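Local atomic coordinates of putative polyphosphate kinase 2 family protein (Arthrobacter aurescens, PDB entry 3RHF), a protein that probably acts as a polyphosphate kinase, transferring phosphate between polyphosphate and nucleotides. Residues A[10-15]-A[254-259]; A[33-38]-A[244-249]; A[55-60]-A[260-265]. One frame throughout, in Å; residues are numbered along the deposited sequence.

Contact 1 of 3, residues A[10-15]-A[254-259]; sequences VEFAKS and RIAVQQ
Phe12, in the N-terminal arm that runs up to helix 16-19, packs on helix 250-266 of a P-loop-type alpha/beta/alpha sandwich. Helix 250-266 follows the edge strand 242-246 of the central parallel sheet, and the arm lies across its outer side. Phe12 carries about half of the buried surface, the largest share of any residue. Its CG stands anti to the carbonyl carbon, beside the backbone N (chi1 -86°), and the ring points at one turn of the helix. The ring meets Ile255, Ala256 and Gln259, all obliquely. Phe12 CE2 lies 3.4 Å from the backbone O of Ile255. That oxygen already accepts the helical bond from Gln259 N, and Gln53 NE2 of helix 43-69 also donates to it. Phe12 CZ reaches Ile255 CG1 at 4.0 Å and Ala256 CA at 3.9 Å. The CG of Gln259 stands anti to its backbone N (chi1 -160°) and comes within 3.8 Å of Phe12 CD2. The Gln259 and Phe12 side chains slide past each other in opposite directions, with ring and amide planes 58° apart. Tyr39 meets the Phe12 ring from a neighbouring loop. The polar groups sit beside the ring. The carboxylate of Glu11 has its strongest partner outside the two segments, in a salt bridge from OE2 to Arg56. The amide of Gln259 is held mainly by Gln53 at OE1, while its NE2 bonds Asp263. One water joins the polar groups of the two segments from a place in the plane of the Phe12 ring, at its edge. It accepts from Phe12 N at 3.1 Å and donates to Glu11 OE1 at 2.7 Å. Its bond to Gln259 OE1, also 2.7 Å, is weak.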
ATOM      1  N   VAL A  10      12.265   7.870 -22.344  1.00 41.57           N
ATOM      2  CA  VAL A  10      12.927   9.138 -22.401  1.00 38.52           C
ATOM      3  C   VAL A  10      13.011   9.636 -20.957  1.00 36.76           C
ATOM      4  O   VAL A  10      12.003   9.810 -20.276  1.00 35.95           O
ATOM      5  CB  VAL A  10      12.133  10.135 -23.292  1.00 39.28           C
ATOM      6  CG1 VAL A  10      12.848  11.473 -23.344  1.00 37.48           C
ATOM      7  CG2 VAL A  10      11.919   9.583 -24.728  1.00 37.43           C
ATOM      8  N   GLU A  11      14.236   9.826 -20.494  1.00 35.59           N
ATOM      9  CA  GLU A  11      14.535  10.258 -19.147  1.00 33.90           C
ATOM     10  C   GLU A  11      14.481  11.755 -19.051  1.00 33.01           C
ATOM     11  O   GLU A  11      14.497  12.449 -20.052  1.00 33.37           O
ATOM     12  CB  GLU A  11      15.966   9.880 -18.791  1.00 35.18           C
ATOM     13  CG  GLU A  11      16.353   8.438 -18.950  1.00 35.08           C
ATOM     14  CD  GLU A  11      15.726   7.519 -17.907  1.00 37.13           C
ATOM     15  OE1 GLU A  11      15.367   7.985 -16.781  1.00 34.07           O
ATOM     16  OE2 GLU A  11      15.598   6.302 -18.233  1.00 36.24           O
ATOM     17  N   PHE A  12      14.484  12.268 -17.837  1.00 32.30           N
ATOM     18  CA  PHE A  12      14.531  13.696 -17.641  1.00 31.92           C
ATOM     19  C   PHE A  12      15.829  14.263 -18.228  1.00 34.34           C
ATOM     20  O   PHE A  12      16.907  13.703 -18.003  1.00 35.24           O
ATOM     21  CB  PHE A  12      14.423  14.037 -16.132  1.00 31.62           C
ATOM     22  CG  PHE A  12      13.019  14.124 -15.656  1.00 26.33           C
ATOM     23  CD1 PHE A  12      12.383  15.336 -15.587  1.00 23.30           C
ATOM     24  CD2 PHE A  12      12.319  12.978 -15.329  1.00 22.22           C
ATOM     25  CE1 PHE A  12      11.056  15.421 -15.180  1.00 21.32           C
ATOM     26  CE2 PHE A  12      11.029  13.051 -14.927  1.00 21.17           C
ATOM     27  CZ  PHE A  12      10.377  14.295 -14.861  1.00 20.35           C
ATOM     28  N   ALA A  13      15.713  15.369 -18.964  1.00 35.93           N
ATOM     29  CA  ALA A  13      16.888  16.076 -19.491  1.00 39.71           C
ATOM     30  C   ALA A  13      17.509  16.851 -18.365  1.00 41.76           C
ATOM     31  O   ALA A  13      18.718  16.871 -18.246  1.00 45.82           O
ATOM     32  CB  ALA A  13      16.550  17.023 -20.632  1.00 40.46           C
ATOM     33  N   LYS A  14      16.705  17.516 -17.551  1.00 41.04           N
ATOM     34  CA  LYS A  14      17.238  18.126 -16.350  1.00 42.66           C
ATOM     35  C   LYS A  14      16.453  17.592 -15.130  1.00 40.47           C
ATOM     36  O   LYS A  14      15.234  17.341 -15.206  1.00 39.02           O
ATOM     37  CB  LYS A  14      17.261  19.682 -16.449  1.00 44.98           C
ATOM     38  N   SER A  15      17.161  17.393 -14.022  1.00 40.82           N
ATOM     39  CA  SER A  15      16.562  16.866 -12.810  1.00 39.64           C
ATOM     40  C   SER A  15      15.497  17.796 -12.217  1.00 37.62           C
ATOM     41  O   SER A  15      15.707  18.990 -12.106  1.00 37.72           O
ATOM     42  CB  SER A  15      17.630  16.637 -11.748  1.00 42.35           C
ATOM     43  OG  SER A  15      16.986  16.267 -10.540  1.00 44.95           O
ATOM     44  N   ARG A 254       3.101  12.607 -12.306  1.00 22.91           N
ATOM     45  CA  ARG A 254       3.496  11.315 -11.836  1.00 23.18           C
ATOM     46  C   ARG A 254       4.993  11.075 -11.994  1.00 23.90           C
ATOM     47  O   ARG A 254       5.612  10.554 -11.056  1.00 25.86           O
ATOM     48  CB  ARG A 254       2.768  10.216 -12.565  1.00 23.78           C
ATOM     49  CG  ARG A 254       1.319  10.124 -12.238  1.00 24.69           C
ATOM     50  CD  ARG A 254       0.628   9.130 -13.132  1.00 25.95           C
ATOM     51  NE  ARG A 254      -0.823   9.319 -13.038  1.00 30.46           N
ATOM     52  CZ  ARG A 254      -1.680   9.427 -14.068  1.00 32.33           C
ATOM     53  NH1 ARG A 254      -1.302   9.332 -15.341  1.00 30.22           N
ATOM     54  NH2 ARG A 254      -2.964   9.578 -13.807  1.00 32.50           N
ATOM     55  N   ILE A 255       5.569  11.372 -13.161  1.00 22.97           N
ATOM     56  CA  ILE A 255       6.981  11.123 -13.359  1.00 22.59           C
ATOM     57  C   ILE A 255       7.867  12.142 -12.662  1.00 22.66           C
ATOM     58  O   ILE A 255       9.033  11.886 -12.419  1.00 21.27           O
ATOM     59  CB  ILE A 255       7.381  11.039 -14.823  1.00 23.36           C
ATOM     60  CG1 ILE A 255       6.979  12.323 -15.595  1.00 24.37           C
ATOM     61  CG2 ILE A 255       6.812   9.793 -15.433  1.00 20.78           C
ATOM     62  CD1 ILE A 255       7.519  12.365 -17.039  1.00 21.37           C
ATOM     63  N   ALA A 256       7.319  13.299 -12.325  1.00 23.09           N
ATOM     64  CA  ALA A 256       8.138  14.331 -11.668  1.00 23.18           C
ATOM     65  C   ALA A 256       8.243  13.957 -10.186  1.00 22.38           C
ATOM     66  O   ALA A 256       9.323  14.005  -9.590  1.00 21.49           O
ATOM     67  CB  ALA A 256       7.554  15.750 -11.884  1.00 22.38           C
ATOM     68  N   VAL A 257       7.120  13.530  -9.619  1.00 22.38           N
ATOM     69  CA  VAL A 257       7.128  13.071  -8.254  1.00 22.10           C
ATOM     70  C   VAL A 257       8.022  11.867  -8.166  1.00 22.83           C
ATOM     71  O   VAL A 257       8.949  11.829  -7.338  1.00 22.49           O
ATOM     72  CB  VAL A 257       5.734  12.819  -7.673  1.00 22.22           C
ATOM     73  CG1 VAL A 257       5.877  12.199  -6.305  1.00 22.78           C
ATOM     74  CG2 VAL A 257       4.973  14.139  -7.488  1.00 19.23           C
ATOM     75  N   GLN A 258       7.828  10.901  -9.051  1.00 23.54           N
ATOM     76  CA  GLN A 258       8.690   9.719  -8.956  1.00 24.23           C
ATOM     77  C   GLN A 258      10.169  10.002  -9.109  1.00 23.09           C
ATOM     78  O   GLN A 258      10.980   9.430  -8.370  1.00 22.56           O
ATOM     79  CB  GLN A 258       8.222   8.522  -9.827  1.00 25.12           C
ATOM     80  CG  GLN A 258       7.390   7.618  -8.935  1.00 28.38           C
ATOM     81  CD  GLN A 258       6.808   6.393  -9.578  1.00 34.90           C
ATOM     82  OE1 GLN A 258       5.603   6.145  -9.458  1.00 36.17           O
ATOM     83  NE2 GLN A 258       7.663   5.568 -10.207  1.00 39.85           N
ATOM     84  N   GLN A 259      10.540  10.904 -10.006  1.00 22.95           N
ATOM     85  CA  GLN A 259      11.981  11.152 -10.231  1.00 23.12           C
ATOM     86  C   GLN A 259      12.555  11.864  -9.047  1.00 22.81           C
ATOM     87  O   GLN A 259      13.701  11.655  -8.693  1.00 24.54           O
ATOM     88  CB  GLN A 259      12.260  11.926 -11.519  1.00 23.74           C
ATOM     89  CG  GLN A 259      13.692  11.803 -12.043  1.00 22.94           C
ATOM     90  CD  GLN A 259      14.060  10.395 -12.451  1.00 24.02           C
ATOM     91  OE1 GLN A 259      13.376   9.742 -13.240  1.00 26.13           O
ATOM     92  NE2 GLN A 259      15.156   9.914 -11.920  1.00 22.08           N
TER
HETATM   93  O   HOH W   1      14.552  10.209 -15.583  1.00 31.80           O

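Contact 2 of 3, residues A[33-38]-A[244-249]; sequences PESTPG and VVPANK
The backbone of Pro33 passes close to Pro246, with CA atoms 4.2 Å apart, and Pro33 O accepts a bond from Asn248 N at 3.0 Å. Glu34 carries the polar side-chain contacts. Its chain bends at chi2 (-62°), and the Glu34 side chain crosses those of Asn248 and Lys249 at about a right angle. Asn248 ND2 donates to Glu34 OE2 at 2.9 Å from above the carboxylate plane. The acceptor lies near the amide plane of Asn248, whose OD1 is bonded by Ser189 N. Lys249 NZ grips Glu34 twice. It lies 2.6 Å from Glu34 O, in the carbonyl plane, and forms a salt bridge to Glu34 OE1 at 3.2 Å. A water joins Pro33 O, Ser35 O and Lys249 N, so both carbonyls and the amide have a shared partner. On the apolar side, the rings of Pro37 and Pro246 meet tip to tip, Pro37 CD 3.8 Å from Pro246 CG. Thr36 CG2 touches Lys249 CD at 3.7 Å. The arrangement fastens the loop before helix 43-69 to the C-terminal end of edge strand 242-246, at the beta-to-alpha turn into helix 250-266 of a P-loop-type alpha/beta sandwich.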
ATOM      1  N   PRO A  33       1.133  25.735 -15.028  1.00 41.00           N
ATOM      2  CA  PRO A  33       0.627  24.434 -14.654  1.00 39.49           C
ATOM      3  C   PRO A  33       0.578  23.450 -15.807  1.00 38.85           C
ATOM      4  O   PRO A  33       0.285  22.284 -15.571  1.00 38.11           O
ATOM      5  CB  PRO A  33      -0.808  24.741 -14.206  1.00 39.98           C
ATOM      6  CG  PRO A  33      -0.804  26.168 -13.881  1.00 40.74           C
ATOM      7  CD  PRO A  33       0.119  26.781 -14.857  1.00 42.08           C
ATOM      8  N   GLU A  34       0.779  23.934 -17.035  1.00 38.50           N
ATOM      9  CA  GLU A  34       0.676  23.121 -18.238  1.00 37.69           C
ATOM     10  C   GLU A  34       2.048  22.640 -18.683  1.00 36.46           C
ATOM     11  O   GLU A  34       2.138  21.682 -19.423  1.00 36.74           O
ATOM     12  CB  GLU A  34       0.042  23.937 -19.394  1.00 39.83           C
ATOM     13  CG  GLU A  34      -1.498  24.027 -19.424  1.00 40.51           C
ATOM     14  CD  GLU A  34      -2.181  22.649 -19.600  1.00 43.02           C
ATOM     15  OE1 GLU A  34      -1.576  21.676 -20.148  1.00 47.69           O
ATOM     16  OE2 GLU A  34      -3.340  22.516 -19.173  1.00 43.35           O
ATOM     17  N   SER A  35       3.116  23.288 -18.227  1.00 35.00           N
ATOM     18  CA  SER A  35       4.482  22.898 -18.591  1.00 33.91           C
ATOM     19  C   SER A  35       4.879  21.515 -18.039  1.00 31.94           C
ATOM     20  O   SER A  35       4.184  20.983 -17.149  1.00 31.13           O
ATOM     21  CB  SER A  35       5.493  23.944 -18.094  1.00 34.29           C
ATOM     22  OG  SER A  35       5.274  24.285 -16.740  1.00 32.94           O
ATOM     23  N   THR A  36       5.973  20.967 -18.602  1.00 30.50           N
ATOM     24  CA  THR A  36       6.607  19.684 -18.207  1.00 28.98           C
ATOM     25  C   THR A  36       8.104  19.922 -17.946  1.00 28.94           C
ATOM     26  O   THR A  36       8.976  19.359 -18.614  1.00 28.98           O
ATOM     27  CB  THR A  36       6.473  18.605 -19.325  1.00 29.41           C
ATOM     28  OG1 THR A  36       7.202  19.034 -20.481  1.00 28.25           O
ATOM     29  CG2 THR A  36       4.977  18.304 -19.713  1.00 25.56           C
ATOM     30  N   PRO A  37       8.416  20.784 -16.977  1.00 28.62           N
ATOM     31  CA  PRO A  37       9.779  21.241 -16.813  1.00 28.65           C
ATOM     32  C   PRO A  37      10.796  20.145 -16.635  1.00 28.72           C
ATOM     33  O   PRO A  37      10.597  19.214 -15.859  1.00 27.75           O
ATOM     34  CB  PRO A  37       9.725  22.058 -15.532  1.00 28.27           C
ATOM     35  CG  PRO A  37       8.325  22.457 -15.374  1.00 28.12           C
ATOM     36  CD  PRO A  37       7.524  21.349 -15.945  1.00 28.69           C
ATOM     37  N   GLY A  38      11.892  20.291 -17.353  1.00 30.05           N
ATOM     38  CA  GLY A  38      12.975  19.336 -17.361  1.00 30.07           C
ATOM     39  C   GLY A  38      12.733  18.140 -18.257  1.00 29.96           C
ATOM     40  O   GLY A  38      13.648  17.331 -18.414  1.00 31.27           O
ATOM     41  N   VAL A 244       7.479  22.662  -6.547  1.00 26.51           N
ATOM     42  CA  VAL A 244       6.171  22.917  -7.110  1.00 26.65           C
ATOM     43  C   VAL A 244       6.194  22.323  -8.517  1.00 26.80           C
ATOM     44  O   VAL A 244       7.002  22.726  -9.352  1.00 26.00           O
ATOM     45  CB  VAL A 244       5.879  24.426  -7.183  1.00 27.91           C
ATOM     46  CG1 VAL A 244       4.653  24.666  -8.092  1.00 30.36           C
ATOM     47  CG2 VAL A 244       5.697  25.040  -5.763  1.00 26.15           C
ATOM     48  N   VAL A 245       5.314  21.340  -8.719  1.00 26.47           N
ATOM     49  CA  VAL A 245       5.292  20.458  -9.846  1.00 25.92           C
ATOM     50  C   VAL A 245       4.027  20.768 -10.647  1.00 26.91           C
ATOM     51  O   VAL A 245       2.898  20.506 -10.184  1.00 26.94           O
ATOM     52  CB  VAL A 245       5.190  18.987  -9.388  1.00 25.57           C
ATOM     53  CG1 VAL A 245       5.074  18.119 -10.561  1.00 24.25           C
ATOM     54  CG2 VAL A 245       6.393  18.548  -8.509  1.00 23.33           C
ATOM     55  N   PRO A 246       4.186  21.331 -11.854  1.00 27.01           N
ATOM     56  CA  PRO A 246       3.054  21.580 -12.728  1.00 27.12           C
ATOM     57  C   PRO A 246       2.268  20.285 -12.917  1.00 26.57           C
ATOM     58  O   PRO A 246       2.861  19.265 -13.247  1.00 26.64           O
ATOM     59  CB  PRO A 246       3.726  21.984 -14.006  1.00 27.58           C
ATOM     60  CG  PRO A 246       4.881  22.699 -13.588  1.00 27.92           C
ATOM     61  CD  PRO A 246       5.379  22.017 -12.347  1.00 27.73           C
ATOM     62  N   ALA A 247       0.966  20.314 -12.639  1.00 25.94           N
ATOM     63  CA  ALA A 247       0.187  19.080 -12.530  1.00 25.30           C
ATOM     64  C   ALA A 247      -1.059  19.044 -13.412  1.00 25.47           C
ATOM     65  O   ALA A 247      -1.832  18.094 -13.327  1.00 24.08           O
ATOM     66  CB  ALA A 247      -0.205  18.840 -11.100  1.00 23.90           C
ATOM     67  N   ASN A 248      -1.272  20.061 -14.239  1.00 26.36           N
ATOM     68  CA  ASN A 248      -2.396  20.008 -15.188  1.00 28.08           C
ATOM     69  C   ASN A 248      -2.316  18.747 -16.039  1.00 27.39           C
ATOM     70  O   ASN A 248      -3.330  18.201 -16.383  1.00 27.10           O
ATOM     71  CB  ASN A 248      -2.473  21.253 -16.134  1.00 29.32           C
ATOM     72  CG  ASN A 248      -3.270  22.396 -15.546  1.00 30.17           C
ATOM     73  OD1 ASN A 248      -3.526  22.422 -14.354  1.00 31.38           O
ATOM     74  ND2 ASN A 248      -3.680  23.336 -16.384  1.00 31.72           N
ATOM     75  N   LYS A 249      -1.099  18.309 -16.359  1.00 27.46           N
ATOM     76  CA  LYS A 249      -0.905  17.019 -16.979  1.00 27.69           C
ATOM     77  C   LYS A 249      -0.628  15.952 -15.940  1.00 27.31           C
ATOM     78  O   LYS A 249       0.430  15.954 -15.342  1.00 27.16           O
ATOM     79  CB  LYS A 249       0.258  17.079 -17.957  1.00 28.24           C
ATOM     80  CG  LYS A 249      -0.044  17.890 -19.186  1.00 30.06           C
ATOM     81  CD  LYS A 249       1.243  18.175 -19.956  1.00 32.41           C
ATOM     82  CE  LYS A 249       0.968  18.771 -21.336  1.00 35.62           C
ATOM     83  NZ  LYS A 249       1.003  20.227 -21.253  1.00 38.76           N
TER
HETATM   84  O   HOH W   2       1.593  19.848 -16.385  1.00 29.30           O

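Contact 3 of 3, residues A[55-60]-A[260-265]; sequences ARLAEL and LLLDAL
Leu262 is the main bump: its CD2 methyl pushes into the hollow between Arg56, Leu57 and Leu60 on helix 43-69. Leu262 CD2 lies 3.3 Å from Leu57 N and 3.7 Å from Arg56 CB, and so rests on backbone as well as side chains. Leu60 CD1 adds another wall, 3.9 Å from Leu262 CD2. In return Leu57 fills a hollow on helix 250-266 walled by Leu261, Leu262 and Leu265. Its CG is anti to the backbone N (chi1 -171°). Leu57 CD1 meets Leu265 CD1 at 3.8 Å and Leu261 CB at 4.1 Å. Leu57 and Leu265 cross at about a right angle. Leu60 CD1 also reaches over Leu265 CB, 4.1 Å away. The two helical segments run in broadly the same direction, crossing at 36° with axes 10.1 Å apart. Beneath them, Leu261 and Leu265 also pack on Leu76 of strand 75-82, and Val95 of helix 88-98 covers Leu57 and Leu261. No hydrogen bond joins the two segments, and their contact is essentially leucine packing, consistent with cohesion that comes mainly from excluding water.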
ATOM      1  N   ALA A  55      10.108   0.097 -11.400  1.00 26.49           N
ATOM      2  CA  ALA A  55      11.110  -0.916 -11.149  1.00 27.58           C
ATOM      3  C   ALA A  55      12.286  -0.315 -10.412  1.00 27.74           C
ATOM      4  O   ALA A  55      12.777  -0.896  -9.434  1.00 29.49           O
ATOM      5  CB  ALA A  55      11.581  -1.558 -12.440  1.00 27.91           C
ATOM      6  N   ARG A  56      12.744   0.849 -10.843  1.00 28.80           N
ATOM      7  CA  ARG A  56      13.827   1.510 -10.121  1.00 28.17           C
ATOM      8  C   ARG A  56      13.493   1.820  -8.643  1.00 27.27           C
ATOM      9  O   ARG A  56      14.334   1.604  -7.751  1.00 26.36           O
ATOM     10  CB  ARG A  56      14.207   2.792 -10.817  1.00 28.30           C
ATOM     11  CG  ARG A  56      14.824   2.574 -12.190  1.00 32.60           C
ATOM     12  CD  ARG A  56      15.072   3.919 -12.819  1.00 36.17           C
ATOM     13  NE  ARG A  56      15.198   3.790 -14.246  1.00 41.58           N
ATOM     14  CZ  ARG A  56      15.168   4.792 -15.113  1.00 42.28           C
ATOM     15  NH1 ARG A  56      15.034   6.054 -14.711  1.00 40.23           N
ATOM     16  NH2 ARG A  56      15.294   4.513 -16.402  1.00 44.61           N
ATOM     17  N   LEU A  57      12.282   2.357  -8.413  1.00 25.72           N
ATOM     18  CA  LEU A  57      11.815   2.708  -7.095  1.00 24.94           C
ATOM     19  C   LEU A  57      11.687   1.447  -6.219  1.00 24.91           C
ATOM     20  O   LEU A  57      12.131   1.455  -5.093  1.00 23.55           O
ATOM     21  CB  LEU A  57      10.487   3.449  -7.199  1.00 24.51           C
ATOM     22  CG  LEU A  57       9.896   4.109  -5.945  1.00 27.08           C
ATOM     23  CD1 LEU A  57      10.820   5.162  -5.420  1.00 29.21           C
ATOM     24  CD2 LEU A  57       8.482   4.775  -6.176  1.00 27.15           C
ATOM     25  N   ALA A  58      11.124   0.365  -6.765  1.00 25.09           N
ATOM     26  CA  ALA A  58      11.023  -0.909  -6.036  1.00 25.90           C
ATOM     27  C   ALA A  58      12.417  -1.377  -5.562  1.00 25.97           C
ATOM     28  O   ALA A  58      12.605  -1.742  -4.430  1.00 25.31           O
ATOM     29  CB  ALA A  58      10.346  -1.977  -6.885  1.00 25.47           C
ATOM     30  N   GLU A  59      13.408  -1.307  -6.423  1.00 27.51           N
ATOM     31  CA  GLU A  59      14.739  -1.697  -6.019  1.00 28.98           C
ATOM     32  C   GLU A  59      15.256  -0.759  -4.949  1.00 27.23           C
ATOM     33  O   GLU A  59      15.770  -1.200  -3.957  1.00 26.78           O
ATOM     34  CB  GLU A  59      15.706  -1.775  -7.197  1.00 30.75           C
ATOM     35  CG  GLU A  59      17.148  -1.969  -6.762  1.00 36.76           C
ATOM     36  CD  GLU A  59      18.124  -2.447  -7.865  1.00 47.04           C
ATOM     37  OE1 GLU A  59      17.803  -2.385  -9.083  1.00 54.26           O
ATOM     38  OE2 GLU A  59      19.251  -2.895  -7.502  1.00 55.32           O
ATOM     39  N   LEU A  60      15.134   0.537  -5.131  1.00 26.33           N
ATOM     40  CA  LEU A  60      15.791   1.435  -4.204  1.00 26.35           C
ATOM     41  C   LEU A  60      15.092   1.525  -2.825  1.00 26.13           C
ATOM     42  O   LEU A  60      15.725   1.774  -1.827  1.00 26.21           O
ATOM     43  CB  LEU A  60      15.921   2.805  -4.810  1.00 26.92           C
ATOM     44  CG  LEU A  60      17.052   3.088  -5.781  1.00 27.51           C
ATOM     45  CD1 LEU A  60      16.716   4.386  -6.406  1.00 25.74           C
ATOM     46  CD2 LEU A  60      18.358   3.154  -5.048  1.00 26.57           C
ATOM     47  N   LEU A 260      11.739  12.655  -8.376  1.00 23.21           N
ATOM     48  CA  LEU A 260      12.177  13.340  -7.138  1.00 23.12           C
ATOM     49  C   LEU A 260      12.540  12.361  -6.040  1.00 21.65           C
ATOM     50  O   LEU A 260      13.577  12.508  -5.374  1.00 20.19           O
ATOM     51  CB  LEU A 260      11.076  14.280  -6.639  1.00 23.37           C
ATOM     52  CG  LEU A 260      11.046  15.686  -7.250  1.00 25.89           C
ATOM     53  CD1 LEU A 260       9.835  16.396  -6.710  1.00 23.82           C
ATOM     54  CD2 LEU A 260      12.313  16.533  -6.978  1.00 23.96           C
ATOM     55  N   LEU A 261      11.649  11.384  -5.866  1.00 22.92           N
ATOM     56  CA  LEU A 261      11.877  10.239  -4.999  1.00 23.14           C
ATOM     57  C   LEU A 261      13.123   9.477  -5.322  1.00 22.65           C
ATOM     58  O   LEU A 261      13.901   9.199  -4.433  1.00 21.94           O
ATOM     59  CB  LEU A 261      10.729   9.270  -5.121  1.00 24.19           C
ATOM     60  CG  LEU A 261       9.802   9.109  -3.955  1.00 28.49           C
ATOM     61  CD1 LEU A 261       9.543  10.422  -3.194  1.00 32.50           C
ATOM     62  CD2 LEU A 261       8.507   8.549  -4.499  1.00 30.21           C
ATOM     63  N   LEU A 262      13.294   9.109  -6.591  1.00 23.84           N
ATOM     64  CA  LEU A 262      14.482   8.300  -7.003  1.00 25.49           C
ATOM     65  C   LEU A 262      15.791   9.052  -6.801  1.00 26.48           C
ATOM     66  O   LEU A 262      16.778   8.450  -6.410  1.00 26.56           O
ATOM     67  CB  LEU A 262      14.407   7.818  -8.470  1.00 25.35           C
ATOM     68  CG  LEU A 262      13.216   6.892  -8.744  1.00 26.27           C
ATOM     69  CD1 LEU A 262      12.787   6.937 -10.234  1.00 27.43           C
ATOM     70  CD2 LEU A 262      13.474   5.457  -8.328  1.00 22.22           C
ATOM     71  N   ASP A 263      15.782  10.355  -7.122  1.00 27.53           N
ATOM     72  CA  ASP A 263      16.969  11.181  -7.013  1.00 28.44           C
ATOM     73  C   ASP A 263      17.316  11.394  -5.519  1.00 27.55           C
ATOM     74  O   ASP A 263      18.471  11.388  -5.166  1.00 28.45           O
ATOM     75  CB  ASP A 263      16.752  12.518  -7.716  1.00 29.09           C
ATOM     76  CG  ASP A 263      16.662  12.405  -9.286  1.00 33.79           C
ATOM     77  OD1 ASP A 263      16.815  11.306  -9.910  1.00 35.72           O
ATOM     78  OD2 ASP A 263      16.460  13.488  -9.912  1.00 40.14           O
ATOM     79  N   ALA A 264      16.307  11.568  -4.661  1.00 25.98           N
ATOM     80  CA  ALA A 264      16.498  11.646  -3.199  1.00 25.71           C
ATOM     81  C   ALA A 264      17.086  10.321  -2.646  1.00 25.53           C
ATOM     82  O   ALA A 264      18.023  10.333  -1.859  1.00 25.75           O
ATOM     83  CB  ALA A 264      15.187  11.976  -2.503  1.00 24.21           C
ATOM     84  N   LEU A 265      16.539   9.201  -3.094  1.00 24.86           N
ATOM     85  CA  LEU A 265      17.006   7.906  -2.694  1.00 25.34           C
ATOM     86  C   LEU A 265      18.379   7.591  -3.238  1.00 27.16           C
ATOM     87  O   LEU A 265      19.151   6.925  -2.583  1.00 28.03           O
ATOM     88  CB  LEU A 265      16.047   6.852  -3.178  1.00 24.32           C
ATOM     89  CG  LEU A 265      14.754   6.750  -2.425  1.00 22.63           C
ATOM     90  CD1 LEU A 265      13.711   6.002  -3.117  1.00 19.73           C
ATOM     91  CD2 LEU A 265      15.074   6.082  -1.140  1.00 27.12           C
TER

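Contact 3 is the buried one, while contacts 1 and 2 are only partly buried. Contacts 1 and 3 share helix 250-266, in consecutive segments of it, and strand 242-246 of contact 2 leads into that helix. Their chemistry follows their place. The helix pair 55-60 and 260-265 meets through leucines over the sheet. The arm 10-15 adds one aromatic ring and a water. The loop 33-38 relies on charge and backbone bonds at the strand end. Glu11 and Arg56 tie contact 1 to contact 3, as do Ser15 and Asp263. Gly38 O probably accepts from Ala13 N, which links contacts 1 and 2. Contacts 2 and 3 do not touch.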